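Local coordinates for protein 3-methylaspartate ammonia-lyase (Citrobacter amalonaticus, PDB 1KKO) that catalyses the reversible, magnesium-dependent anti elimination of ammonia from L-threo-(2S,3S)-3-methylaspartate to give mesaconate, at residues R286-I291 with G323-V328; N311-I316 with V342-Y347; G352-Q357 with R379-L384; E202-K207 with G241-I246; R230-L235 with Q266-Y271. All coordinates share one frame; numbering follows the deposited sequence.

Interaction 1: R286-I291 with G323-V328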
# COMPACT_ATOMS: atom_id res chain seq x y z
N ARG A 286 2.39 -9.56 -35.36
CA ARG A 286 2.39 -8.98 -36.71
C ARG A 286 1.86 -7.55 -36.72
O ARG A 286 2.42 -6.67 -37.38
CB ARG A 286 1.59 -9.86 -37.65
CG ARG A 286 2.39 -11.00 -38.21
CD ARG A 286 1.67 -11.77 -39.28
NE ARG A 286 0.58 -12.54 -38.71
CZ ARG A 286 0.70 -13.78 -38.24
NH1 ARG A 286 -0.37 -14.39 -37.74
NH2 ARG A 286 1.86 -14.42 -38.28
N MSE A 287 0.81 -7.30 -35.97
CA MSE A 287 0.23 -5.98 -35.93
C MSE A 287 1.17 -4.94 -35.32
O MSE A 287 1.33 -3.84 -35.84
CB MSE A 287 -1.04 -6.04 -35.11
CG MSE A 287 -1.60 -4.70 -34.81
SE MSE A 287 -2.44 -3.88 -36.32
CE MSE A 287 -3.01 -5.40 -37.30
N LEU A 288 1.78 -5.26 -34.18
CA LEU A 288 2.69 -4.32 -33.56
C LEU A 288 3.89 -4.06 -34.48
O LEU A 288 4.35 -2.93 -34.58
CB LEU A 288 3.17 -4.83 -32.21
CG LEU A 288 2.10 -4.97 -31.13
CD1 LEU A 288 2.78 -5.37 -29.82
CD2 LEU A 288 1.32 -3.69 -30.95
N THR A 289 4.38 -5.11 -35.14
CA THR A 289 5.51 -4.97 -36.05
C THR A 289 5.19 -3.95 -37.13
O THR A 289 5.98 -3.07 -37.45
CB THR A 289 5.86 -6.32 -36.68
OG1 THR A 289 6.27 -7.24 -35.65
CG2 THR A 289 7.06 -6.21 -37.62
N ALA A 290 3.99 -4.07 -37.69
CA ALA A 290 3.54 -3.13 -38.72
C ALA A 290 3.41 -1.70 -38.21
O ALA A 290 3.77 -0.76 -38.90
CB ALA A 290 2.24 -3.61 -39.32
N ILE A 291 2.90 -1.51 -36.99
CA ILE A 291 2.82 -0.16 -36.44
C ILE A 291 4.23 0.41 -36.24
O ILE A 291 4.48 1.58 -36.56
CB ILE A 291 2.03 -0.13 -35.11
CG1 ILE A 291 0.57 -0.54 -35.36
CG2 ILE A 291 2.09 1.26 -34.48
CD1 ILE A 291 -0.20 -0.83 -34.08
N GLY A 323 11.07 -8.16 -33.47
CA GLY A 323 11.29 -6.73 -33.57
C GLY A 323 9.96 -6.01 -33.61
O GLY A 323 9.79 -5.02 -34.30
N SER A 324 9.02 -6.48 -32.80
CA SER A 324 7.64 -6.06 -32.93
C SER A 324 7.29 -4.69 -32.35
O SER A 324 6.29 -4.10 -32.75
CB SER A 324 6.72 -7.12 -32.34
OG SER A 324 6.96 -7.28 -30.96
N CYS A 325 8.11 -4.20 -31.43
CA CYS A 325 7.79 -2.98 -30.71
C CYS A 325 9.03 -2.53 -29.97
O CYS A 325 10.05 -3.21 -30.00
CB CYS A 325 6.65 -3.24 -29.72
SG CYS A 325 6.98 -4.61 -28.62
N HIS A 326 8.95 -1.39 -29.31
CA HIS A 326 10.12 -0.83 -28.64
C HIS A 326 10.33 -1.34 -27.24
O HIS A 326 11.45 -1.36 -26.76
CB HIS A 326 9.99 0.68 -28.59
CG HIS A 326 9.73 1.29 -29.93
ND1 HIS A 326 8.45 1.47 -30.41
CD2 HIS A 326 10.57 1.72 -30.89
CE1 HIS A 326 8.52 1.99 -31.62
NE2 HIS A 326 9.79 2.16 -31.94
N MSE A 327 9.24 -1.73 -26.59
CA MSE A 327 9.25 -2.13 -25.19
C MSE A 327 8.19 -3.19 -24.99
O MSE A 327 7.18 -3.18 -25.68
CB MSE A 327 8.93 -0.91 -24.33
CG MSE A 327 8.84 -1.17 -22.84
SE MSE A 327 8.43 0.45 -21.85
CE MSE A 327 10.22 0.98 -21.41
N VAL A 328 8.44 -4.12 -24.08
CA VAL A 328 7.46 -5.13 -23.72
C VAL A 328 7.18 -5.09 -22.23
O VAL A 328 8.10 -4.97 -21.43
CB VAL A 328 7.93 -6.57 -24.06
CG1 VAL A 328 7.97 -6.79 -25.56
CG2 VAL A 328 9.26 -6.86 -23.47
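The flat groups that meet between Leu288-Thr289 and Ser324 are peptide groups rather than rings: the carbonyl oxygen of Ser324 comes up against the helix backbone, 2.9 Å from Leu288 O and 3.2 Å from Thr289 N. Two acceptors cannot bond each other, and the angle at Thr289 N is too poor for a hydrogen bond. The hydroxyl of Thr292, one turn on, is in hydrogen-bonding geometry with both carbonyl oxygens, which probably share its proton and so can sit this close. Carbon atoms also approach Ser324 O, with Leu288 CB at 3.2 Å and a CA-H...O contact from Thr289 CA at 3.5 Å. In the beta/alpha barrel this joins the outer helix 281-298 to the loop that leads from helix 313-321 into strand 327-330. Gly323 ends that earlier helix in a Schellman motif, whose positive phi suits glycine, and the chain then turns past Thr289. The Thr289 hydroxyl, anti to its own carbonyl carbon (chi1 -63°), lies 3.3 Å from Ser324 CB while bonding back to Ile285 O. Ser324 OG in turn bonds Phe319 O; the two small side chains are consistent with the 3.9 Å approach of Thr289 CA and Ser324 CA. Deeper in, Leu288 CD1 reaches Cys325 CB at 4.4 Å, and both side chains rest on Ala306 of strand 303-306, an apolar setting that suits leucine and cysteine.

Interaction 2: N311-I316 with V342-Y347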
# COMPACT_ATOMS: atom_id res chain seq x y z
N ASN A 311 2.65 -12.87 -22.43
CA ASN A 311 2.51 -13.29 -21.03
C ASN A 311 3.71 -14.00 -20.44
O ASN A 311 4.21 -13.60 -19.38
CB ASN A 311 1.30 -14.23 -20.89
CG ASN A 311 0.02 -13.61 -21.34
OD1 ASN A 311 -0.26 -12.43 -21.07
ND2 ASN A 311 -0.81 -14.40 -22.02
N THR A 312 4.13 -15.08 -21.09
CA THR A 312 5.17 -15.95 -20.57
C THR A 312 6.55 -15.54 -21.05
O THR A 312 6.70 -14.70 -21.94
CB THR A 312 4.95 -17.38 -21.07
OG1 THR A 312 5.13 -17.40 -22.49
CG2 THR A 312 3.50 -17.86 -20.82
N TYR A 313 7.56 -16.18 -20.48
CA TYR A 313 8.94 -16.00 -20.91
C TYR A 313 9.04 -16.22 -22.43
O TYR A 313 9.59 -15.39 -23.15
CB TYR A 313 9.89 -16.96 -20.18
CG TYR A 313 11.25 -16.96 -20.84
CD1 TYR A 313 12.15 -15.95 -20.59
CD2 TYR A 313 11.60 -17.92 -21.76
CE1 TYR A 313 13.37 -15.91 -21.23
CE2 TYR A 313 12.82 -17.90 -22.40
CZ TYR A 313 13.71 -16.89 -22.12
OH TYR A 313 14.95 -16.81 -22.76
N GLN A 314 8.49 -17.33 -22.93
CA GLN A 314 8.58 -17.60 -24.36
C GLN A 314 7.83 -16.54 -25.18
O GLN A 314 8.29 -16.15 -26.27
CB GLN A 314 8.09 -19.00 -24.70
CG GLN A 314 8.30 -19.35 -26.19
CD GLN A 314 9.77 -19.41 -26.57
OE1 GLN A 314 10.56 -20.08 -25.91
NE2 GLN A 314 10.14 -18.72 -27.65
N ASP A 315 6.70 -16.07 -24.69
CA ASP A 315 5.99 -15.01 -25.39
C ASP A 315 6.91 -13.80 -25.56
O ASP A 315 6.97 -13.18 -26.61
CB ASP A 315 4.76 -14.55 -24.62
CG ASP A 315 3.67 -15.58 -24.56
OD1 ASP A 315 3.66 -16.55 -25.34
OD2 ASP A 315 2.75 -15.44 -23.71
N ILE A 316 7.59 -13.43 -24.48
CA ILE A 316 8.46 -12.27 -24.50
C ILE A 316 9.58 -12.45 -25.52
O ILE A 316 9.91 -11.55 -26.28
CB ILE A 316 8.99 -11.99 -23.09
CG1 ILE A 316 7.83 -11.53 -22.19
CG2 ILE A 316 10.11 -10.97 -23.13
CD1 ILE A 316 8.04 -11.79 -20.73
N VAL A 342 13.85 -12.64 -14.55
CA VAL A 342 15.26 -12.34 -14.74
C VAL A 342 15.66 -12.73 -16.17
O VAL A 342 16.27 -11.95 -16.89
CB VAL A 342 16.17 -13.07 -13.73
CG1 VAL A 342 17.61 -12.68 -13.94
CG2 VAL A 342 15.74 -12.77 -12.28
N ASP A 343 15.31 -13.94 -16.57
CA ASP A 343 15.69 -14.39 -17.91
C ASP A 343 15.05 -13.52 -18.99
O ASP A 343 15.68 -13.21 -19.99
CB ASP A 343 15.30 -15.85 -18.11
CG ASP A 343 16.19 -16.80 -17.35
OD1 ASP A 343 17.36 -16.46 -17.09
OD2 ASP A 343 15.78 -17.92 -17.00
N ALA A 344 13.80 -13.13 -18.79
CA ALA A 344 13.12 -12.29 -19.77
C ALA A 344 13.78 -10.91 -19.89
O ALA A 344 14.00 -10.42 -21.00
CB ALA A 344 11.67 -12.13 -19.41
N VAL A 345 14.10 -10.28 -18.76
CA VAL A 345 14.72 -8.97 -18.80
C VAL A 345 16.09 -9.06 -19.50
O VAL A 345 16.42 -8.23 -20.34
CB VAL A 345 14.87 -8.39 -17.38
CG1 VAL A 345 15.73 -7.16 -17.42
CG2 VAL A 345 13.52 -8.07 -16.77
N LEU A 346 16.88 -10.06 -19.13
CA LEU A 346 18.20 -10.24 -19.74
C LEU A 346 18.06 -10.52 -21.24
O LEU A 346 18.89 -10.04 -22.02
CB LEU A 346 18.96 -11.39 -19.07
CG LEU A 346 19.30 -11.20 -17.58
CD1 LEU A 346 20.21 -12.28 -17.07
CD2 LEU A 346 19.89 -9.85 -17.27
N TYR A 347 17.05 -11.27 -21.65
CA TYR A 347 16.86 -11.57 -23.07
C TYR A 347 16.55 -10.29 -23.82
O TYR A 347 17.11 -10.02 -24.89
CB TYR A 347 15.75 -12.61 -23.28
CG TYR A 347 15.73 -13.15 -24.68
CD1 TYR A 347 16.46 -14.27 -25.01
CD2 TYR A 347 15.00 -12.53 -25.67
CE1 TYR A 347 16.46 -14.77 -26.30
CE2 TYR A 347 15.02 -12.99 -26.96
CZ TYR A 347 15.74 -14.12 -27.27
OH TYR A 347 15.74 -14.60 -28.56
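Neighbouring helices on the outside of the beta/alpha barrel meet here, with Tyr313 in the first turn of helix 313-321 reaching across to Asp343 and Ala344 of helix 339-351. CG of Tyr313 is anti to the backbone N (chi1 168°), and the ring presents its edge to Ala344 N, which lies in the ring plane, 3.7 Å from CD1. Asp343 CB is 3.7 Å from Tyr313 CE1. The phenol oxygen then meets Tyr347 CD1 at 3.7 Å, the two tyrosine side chains crossing at about a right angle. Tyr347 sends its own hydroxyl to Asp321. Ala344 has just a methyl to place between the helices, which lets Ile316 CD1 approach its CB to 3.9 Å; both touch Ile330 of the strand beneath. The start of helix 313-321 is fixed by a capping box: Thr312 OG1 accepts from Asp315 N at 3.0 Å, and Asp315 OD2 accepts from Thr312 N at 3.0 Å in a nearly straight bond. OD2 also takes Asn311 N, while OD1 pairs with Lys281, so the carboxylate is gripped on both oxygens. Helices that flank a strand and pack their apolar residues on it form the outer layer of a beta/alpha barrel, here over strand 327-330.

Interaction 3: G352-Q357 with R379-L384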
# COMPACT_ATOMS: atom_id res chain seq x y z
N GLY A 352 18.24 -5.70 -27.47
CA GLY A 352 17.88 -4.31 -27.71
C GLY A 352 16.44 -3.92 -27.48
O GLY A 352 16.05 -2.79 -27.80
N MSE A 353 15.64 -4.85 -26.95
CA MSE A 353 14.25 -4.60 -26.59
C MSE A 353 14.22 -3.95 -25.21
O MSE A 353 14.93 -4.40 -24.31
CB MSE A 353 13.48 -5.91 -26.53
CG MSE A 353 12.06 -5.80 -25.98
SE MSE A 353 10.88 -4.75 -27.12
CE MSE A 353 10.46 -6.12 -28.39
N GLU A 354 13.45 -2.88 -25.05
CA GLU A 354 13.34 -2.25 -23.74
C GLU A 354 12.45 -3.14 -22.86
O GLU A 354 11.33 -3.50 -23.24
CB GLU A 354 12.76 -0.85 -23.83
CG GLU A 354 13.68 0.10 -24.59
CD GLU A 354 13.12 1.50 -24.73
OE1 GLU A 354 12.15 1.84 -24.02
OE2 GLU A 354 13.65 2.28 -25.55
N ALA A 355 12.98 -3.51 -21.70
CA ALA A 355 12.26 -4.34 -20.75
C ALA A 355 11.51 -3.49 -19.74
O ALA A 355 12.12 -2.72 -19.01
CB ALA A 355 13.21 -5.26 -20.06
N TYR A 356 10.19 -3.62 -19.72
CA TYR A 356 9.34 -2.97 -18.73
C TYR A 356 8.91 -4.06 -17.75
O TYR A 356 8.12 -4.95 -18.08
CB TYR A 356 8.16 -2.26 -19.42
CG TYR A 356 6.99 -1.91 -18.53
CD1 TYR A 356 7.15 -1.61 -17.18
CD2 TYR A 356 5.71 -1.90 -19.07
CE1 TYR A 356 6.04 -1.30 -16.40
CE2 TYR A 356 4.61 -1.60 -18.29
CZ TYR A 356 4.78 -1.32 -16.97
OH TYR A 356 3.68 -1.06 -16.19
N GLN A 357 9.49 -4.04 -16.55
CA GLN A 357 9.15 -5.01 -15.52
C GLN A 357 7.90 -4.50 -14.83
O GLN A 357 7.95 -3.61 -13.98
CB GLN A 357 10.30 -5.20 -14.54
CG GLN A 357 10.10 -6.42 -13.65
CD GLN A 357 11.18 -6.57 -12.62
OE1 GLN A 357 12.35 -6.72 -12.96
NE2 GLN A 357 10.78 -6.52 -11.36
N ARG A 379 18.15 -5.27 -14.29
CA ARG A 379 18.26 -3.99 -14.97
C ARG A 379 17.26 -3.74 -16.09
O ARG A 379 17.64 -3.42 -17.21
CB ARG A 379 19.68 -3.79 -15.51
CG ARG A 379 20.77 -4.02 -14.49
CD ARG A 379 20.53 -3.33 -13.20
NE ARG A 379 20.33 -1.91 -13.39
CZ ARG A 379 20.07 -1.07 -12.41
NH1 ARG A 379 19.98 -1.54 -11.17
NH2 ARG A 379 19.91 0.22 -12.66
N PRO A 380 15.98 -3.83 -15.79
CA PRO A 380 14.99 -3.44 -16.79
C PRO A 380 15.04 -1.92 -16.96
O PRO A 380 15.58 -1.21 -16.12
CB PRO A 380 13.66 -3.87 -16.15
CG PRO A 380 13.94 -3.73 -14.68
CD PRO A 380 15.35 -4.26 -14.53
N MSE A 381 14.47 -1.43 -18.05
CA MSE A 381 14.38 -0.01 -18.31
C MSE A 381 13.33 0.73 -17.49
O MSE A 381 13.42 1.93 -17.31
CB MSE A 381 14.03 0.16 -19.79
CG MSE A 381 15.17 0.70 -20.58
SE MSE A 381 15.12 2.61 -20.43
CE MSE A 381 13.98 3.04 -21.88
N ARG A 382 12.34 -0.01 -16.99
CA ARG A 382 11.21 0.58 -16.31
C ARG A 382 10.61 -0.44 -15.38
O ARG A 382 10.63 -1.62 -15.67
CB ARG A 382 10.17 0.96 -17.36
CG ARG A 382 8.98 1.78 -16.89
CD ARG A 382 8.24 2.48 -18.01
NE ARG A 382 9.17 3.33 -18.74
CZ ARG A 382 8.97 3.82 -19.96
NH1 ARG A 382 7.84 3.62 -20.61
NH2 ARG A 382 9.94 4.53 -20.53
N MSE A 383 10.08 0.02 -14.25
CA MSE A 383 9.41 -0.86 -13.30
C MSE A 383 8.13 -0.22 -12.81
O MSE A 383 8.10 0.95 -12.47
CB MSE A 383 10.32 -1.17 -12.12
CG MSE A 383 9.62 -1.98 -11.04
SE MSE A 383 10.84 -2.77 -9.74
CE MSE A 383 11.82 -1.25 -9.29
N LEU A 384 7.07 -1.01 -12.78
CA LEU A 384 5.78 -0.53 -12.31
C LEU A 384 5.73 -0.30 -10.80
O LEU A 384 6.16 -1.14 -10.01
CB LEU A 384 4.70 -1.55 -12.67
CG LEU A 384 3.27 -1.24 -12.21
CD1 LEU A 384 2.70 -0.03 -12.94
CD2 LEU A 384 2.39 -2.47 -12.44
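Tyr356 turns its ring edge to the neighbouring strand, with Arg382 O and Leu384 N near the ring plane. CG is anti to the backbone N (chi1 162°), and further out the hydroxyl oxygen comes to 3.5 Å from Leu384 CD1; the side chain also touches the substrate-binding Gln329. Arg382, bridged with Tyr356 and on the same face, lays its CG 3.9 Å from Tyr356 CD1, then bends at chi3 (-57°), which turns NE; its guanidinium bonds His236 and makes a cation-pi contact with Tyr271. These strands, 354-357 and 382-384, are parallel neighbours closing a beta-alpha-beta unit of the barrel, with helix 365-378 between them. Gln357 N gives a bond to Arg382 O at 2.8 Å, and Leu384 N one to Gln357 O at 3.0 Å. On the helix-facing side Gln357 runs extended beside selenomethionine Met383, NE2 4.1 Å from SE; the amide can be buried there because NE2 bonds Cys371 O. Pro380 CG lies 3.8 Å from Gln357 OE1, the two side chains crossing. At the strand entrance Ala355 O accepts from Met381 N at 2.8 Å and weakly from Arg382 N. The doubly bent chain of selenomethionine Met381 brings CE to 3.1 Å from Glu354 OE1, an oxygen also bonded to Tyr271 OH.

Interaction 4: E202-K207 with G241-I246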
# COMPACT_ATOMS: atom_id res chain seq x y z
N GLU A 202 -15.42 7.72 -24.50
CA GLU A 202 -15.17 8.67 -23.42
C GLU A 202 -13.73 8.88 -23.01
O GLU A 202 -13.43 9.87 -22.37
CB GLU A 202 -15.95 8.24 -22.19
CG GLU A 202 -17.45 8.18 -22.43
CD GLU A 202 -17.98 9.34 -23.27
OE1 GLU A 202 -17.48 10.48 -23.13
OE2 GLU A 202 -18.90 9.11 -24.08
N LYS A 203 -12.85 7.94 -23.36
CA LYS A 203 -11.46 8.05 -22.92
C LYS A 203 -10.52 8.32 -24.09
O LYS A 203 -9.72 9.24 -24.05
CB LYS A 203 -11.08 6.81 -22.09
CG LYS A 203 -11.89 6.75 -20.78
CD LYS A 203 -11.75 5.45 -20.01
CE LYS A 203 -12.69 5.41 -18.80
NZ LYS A 203 -12.59 4.13 -18.06
N LEU A 204 -10.64 7.56 -25.17
CA LEU A 204 -9.80 7.80 -26.33
C LEU A 204 -10.40 8.88 -27.22
O LEU A 204 -9.72 9.77 -27.70
CB LEU A 204 -9.65 6.53 -27.15
CG LEU A 204 -8.92 6.64 -28.50
CD1 LEU A 204 -7.46 7.05 -28.31
CD2 LEU A 204 -9.00 5.31 -29.24
N GLY A 205 -11.71 8.76 -27.41
CA GLY A 205 -12.42 9.61 -28.35
C GLY A 205 -12.60 8.81 -29.63
O GLY A 205 -11.76 7.98 -29.97
N PHE A 206 -13.69 9.06 -30.35
CA PHE A 206 -13.96 8.31 -31.58
C PHE A 206 -12.92 8.57 -32.65
O PHE A 206 -12.73 7.75 -33.55
CB PHE A 206 -15.38 8.59 -32.09
CG PHE A 206 -15.56 9.91 -32.83
CD1 PHE A 206 -15.74 11.10 -32.15
CD2 PHE A 206 -15.62 9.92 -34.22
CE1 PHE A 206 -15.95 12.29 -32.84
CE2 PHE A 206 -15.83 11.12 -34.91
CZ PHE A 206 -15.98 12.30 -34.21
N LYS A 207 -12.26 9.71 -32.56
CA LYS A 207 -11.20 10.06 -33.50
C LYS A 207 -9.88 10.28 -32.77
O LYS A 207 -8.94 10.83 -33.34
CB LYS A 207 -11.58 11.33 -34.27
CG LYS A 207 -12.74 11.13 -35.24
CD LYS A 207 -12.71 9.77 -35.95
CE LYS A 207 -13.53 9.76 -37.23
NZ LYS A 207 -13.66 8.40 -37.83
N GLY A 241 -5.96 -1.38 -26.53
CA GLY A 241 -6.37 -1.72 -27.88
C GLY A 241 -7.33 -0.75 -28.54
O GLY A 241 -7.75 -0.99 -29.68
N THR A 242 -7.66 0.35 -27.88
CA THR A 242 -8.70 1.24 -28.41
C THR A 242 -8.31 1.95 -29.70
O THR A 242 -9.17 2.26 -30.51
CB THR A 242 -9.21 2.25 -27.37
OG1 THR A 242 -8.10 3.00 -26.85
CG2 THR A 242 -9.85 1.54 -26.17
N ILE A 243 -7.02 2.23 -29.89
CA ILE A 243 -6.59 2.90 -31.11
C ILE A 243 -6.89 2.01 -32.33
O ILE A 243 -7.38 2.50 -33.34
CB ILE A 243 -5.10 3.31 -31.02
CG1 ILE A 243 -4.95 4.43 -29.99
CG2 ILE A 243 -4.57 3.77 -32.37
CD1 ILE A 243 -3.52 4.81 -29.65
N GLY A 244 -6.65 0.71 -32.21
CA GLY A 244 -6.97 -0.21 -33.29
C GLY A 244 -8.45 -0.18 -33.64
O GLY A 244 -8.83 -0.28 -34.82
N LEU A 245 -9.30 -0.04 -32.62
CA LEU A 245 -10.74 -0.04 -32.84
C LEU A 245 -11.23 1.14 -33.66
O LEU A 245 -12.15 0.97 -34.47
CB LEU A 245 -11.49 -0.06 -31.51
CG LEU A 245 -11.35 -1.32 -30.66
CD1 LEU A 245 -12.12 -1.15 -29.38
CD2 LEU A 245 -11.81 -2.56 -31.40
N ILE A 246 -10.63 2.31 -33.50
CA ILE A 246 -11.11 3.49 -34.23
C ILE A 246 -10.48 3.63 -35.60
O ILE A 246 -10.96 4.43 -36.41
CB ILE A 246 -10.95 4.80 -33.42
CG1 ILE A 246 -9.48 5.10 -33.10
CG2 ILE A 246 -11.78 4.74 -32.15
CD1 ILE A 246 -9.26 6.55 -32.72
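Leu204 lays its CD2 methyl over the first turn of helix 242-246, 3.3 Å from Thr242 O and 3.4 Å from Thr242 OG1. Its CG is anti to the backbone N (chi1 173°); the leucine and threonine side chains run past each other in opposite directions. The other leucine methyl, CD1, meets Ile243 CG1 at 4.0 Å, those side chains crossing at about a right angle. The threonine hydroxyl is bonded to Val239 O, so its polar end is satisfied although the leucine methyl lies against it. Both short helices come directly after barrel strands: helix 200-204 follows strand 191-194, and helix 242-246 follows strand 234-238. The contact thus joins two consecutive connections on the carboxyl-end side of the barrel, the side of the magnesium ligand Asp238. Helix 200-204 includes a wider pi-type turn. At Gly205 the backbone leaves helical angles with positive phi, which suits a residue without a side chain, and the chain swings round Ile246. That isoleucine holds CG1 between its backbone N and carbonyl carbon (chi1 62°). Its CD1 touches Leu204 CD2 at 3.7 Å, while CB is 3.4 Å from Phe206 O and CG2 is 3.9 Å from Gly205 O. Branched at CB, it sets carbon against backbone carbonyls at the bend, and no hydrogen bond crosses between the segments. Tyr257 of helix 251-260 covers Leu204 and Ile243 together.

Interaction 5: R230-L235 with Q266-Y271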
# COMPACT_ATOMS: atom_id res chain seq x y z
N ARG A 230 14.25 20.77 -13.98
CA ARG A 230 15.02 19.54 -14.06
C ARG A 230 14.08 18.33 -14.15
O ARG A 230 14.51 17.26 -14.58
CB ARG A 230 15.91 19.40 -12.83
CG ARG A 230 16.92 20.53 -12.67
CD ARG A 230 17.88 20.33 -11.50
NE ARG A 230 17.20 20.35 -10.21
CZ ARG A 230 16.77 21.44 -9.59
NH1 ARG A 230 16.94 22.64 -10.14
NH2 ARG A 230 16.16 21.34 -8.42
N TYR A 231 12.82 18.50 -13.76
CA TYR A 231 11.85 17.40 -13.79
C TYR A 231 11.30 17.23 -15.20
O TYR A 231 10.50 18.03 -15.66
CB TYR A 231 10.71 17.65 -12.80
CG TYR A 231 9.71 16.51 -12.72
CD1 TYR A 231 10.12 15.22 -12.40
CD2 TYR A 231 8.37 16.73 -12.98
CE1 TYR A 231 9.20 14.18 -12.32
CE2 TYR A 231 7.46 15.71 -12.91
CZ TYR A 231 7.87 14.44 -12.57
OH TYR A 231 6.94 13.43 -12.52
N HIS A 232 11.72 16.15 -15.85
CA HIS A 232 11.40 15.89 -17.25
C HIS A 232 11.01 14.42 -17.37
O HIS A 232 11.77 13.61 -17.92
CB HIS A 232 12.65 16.19 -18.10
CG HIS A 232 12.39 16.28 -19.57
ND1 HIS A 232 12.65 15.25 -20.44
CD2 HIS A 232 11.96 17.31 -20.34
CE1 HIS A 232 12.35 15.62 -21.67
NE2 HIS A 232 11.93 16.87 -21.64
N PRO A 233 9.85 14.05 -16.85
CA PRO A 233 9.45 12.64 -16.85
C PRO A 233 9.04 12.13 -18.21
O PRO A 233 8.81 12.89 -19.15
CB PRO A 233 8.24 12.64 -15.92
CG PRO A 233 7.64 13.97 -16.16
CD PRO A 233 8.82 14.90 -16.21
N THR A 234 8.95 10.81 -18.30
CA THR A 234 8.45 10.15 -19.50
C THR A 234 6.96 9.90 -19.36
O THR A 234 6.49 9.56 -18.27
CB THR A 234 9.19 8.84 -19.69
OG1 THR A 234 10.52 9.14 -20.12
CG2 THR A 234 8.60 7.98 -20.81
N LEU A 235 6.22 10.06 -20.45
CA LEU A 235 4.79 9.79 -20.48
C LEU A 235 4.56 8.39 -21.03
O LEU A 235 5.14 8.01 -22.04
CB LEU A 235 4.07 10.82 -21.33
CG LEU A 235 4.38 12.28 -20.99
CD1 LEU A 235 3.51 13.19 -21.84
CD2 LEU A 235 4.18 12.55 -19.50
N GLN A 266 4.95 17.94 -25.60
CA GLN A 266 5.82 19.09 -25.36
C GLN A 266 7.25 18.73 -24.95
O GLN A 266 7.81 19.30 -24.01
CB GLN A 266 5.20 20.02 -24.32
CG GLN A 266 3.84 20.52 -24.74
CD GLN A 266 3.27 21.56 -23.81
OE1 GLN A 266 3.61 22.74 -23.91
NE2 GLN A 266 2.38 21.14 -22.91
N GLY A 267 7.85 17.78 -25.66
CA GLY A 267 9.23 17.42 -25.41
C GLY A 267 9.45 16.26 -24.44
O GLY A 267 10.56 15.75 -24.34
N LEU A 268 8.41 15.84 -23.74
CA LEU A 268 8.50 14.71 -22.83
C LEU A 268 8.39 13.44 -23.67
O LEU A 268 7.51 13.36 -24.52
CB LEU A 268 7.37 14.77 -21.80
CG LEU A 268 7.31 16.06 -20.97
CD1 LEU A 268 6.09 16.10 -20.06
CD2 LEU A 268 8.57 16.25 -20.16
N PRO A 269 9.26 12.46 -23.46
CA PRO A 269 9.17 11.22 -24.24
C PRO A 269 7.81 10.57 -24.06
O PRO A 269 7.26 10.61 -22.96
CB PRO A 269 10.27 10.34 -23.65
CG PRO A 269 11.19 11.26 -22.93
CD PRO A 269 10.37 12.42 -22.49
N LEU A 270 7.28 9.98 -25.12
CA LEU A 270 5.95 9.38 -25.08
C LEU A 270 5.98 7.92 -25.48
O LEU A 270 6.59 7.54 -26.48
CB LEU A 270 5.00 10.16 -25.99
CG LEU A 270 3.56 9.64 -26.09
CD1 LEU A 270 2.84 9.77 -24.75
CD2 LEU A 270 2.80 10.40 -27.18
N TYR A 271 5.31 7.11 -24.66
CA TYR A 271 5.12 5.70 -24.90
C TYR A 271 3.63 5.39 -24.89
O TYR A 271 2.90 5.87 -24.01
CB TYR A 271 5.75 4.88 -23.78
CG TYR A 271 7.25 4.75 -23.83
CD1 TYR A 271 8.08 5.82 -23.56
CD2 TYR A 271 7.85 3.54 -24.14
CE1 TYR A 271 9.47 5.70 -23.60
CE2 TYR A 271 9.23 3.39 -24.15
CZ TYR A 271 10.03 4.47 -23.88
OH TYR A 271 11.41 4.33 -23.90
O HOH W 1 10.33 19.15 -22.48
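Two backbone hydrogen bonds join Leu235 to the neighbouring segment 269-271 in parallel register: Leu235 N gives to Pro269 O at 2.8 Å, nearly along the C=O axis, and Leu235 O accepts from Tyr271 N, also at 2.8 Å. Proline is tolerated at 269 because it need only accept. The buried Pro233 O has no polar partner in the model, consistent with the absence of an N-H at Pro269, and meets carbon instead, Leu268 CD2 at 3.5 Å and the Pro269 ring.

A CH-pi contact comes next. The CD2 methyl of Leu268 lies over one face of the His232 imidazole, 3.7 Å from the ring centroid and displaced toward the rim. A water in the plane of that ring is 2.9 Å from His232 NE2 and donates to Gln266 O, tying the two loops together at the surface.

Apolar packing follows. Leu235 CG lies 4.0 Å from Leu268 CB, and Leu235 CB touches Leu270 CD1 at 3.8 Å, on the face that backs onto helix 209-225 through Leu235. On the other side Thr234 CG2 meets Tyr271 CD1 at 3.5 Å, a beta-branched residue being at home in a strand; Tyr271 OH is also bonded to Lys303. Neighbouring parallel strands entered through proline-bearing loops here form the amino-end rim of the beta/alpha barrel, the strands going on to magnesium ligands Asp238 and Glu273.

How the interactions relate
All five contacts belong to one beta/alpha barrel, at different depths. Interactions 3 and 5 are strand pairs held by backbone hydrogen bonds, and they meet through Glu354 and Arg382 with Tyr271; interaction 5 reaches out to solvent, whereas interaction 3 is mostly buried. Interaction 1, also buried, reaches the same sheet through strand 327-330, whose backbone probably bonds that of strand 354-357, but its own contact is close backbone packing. Interaction 2 is helix against helix outside the sheet, touching interaction 3 through Val345 and interaction 1 where Val328 meets Ile316. Interaction 4 stands apart, touching none of the others, and relies on aliphatic packing.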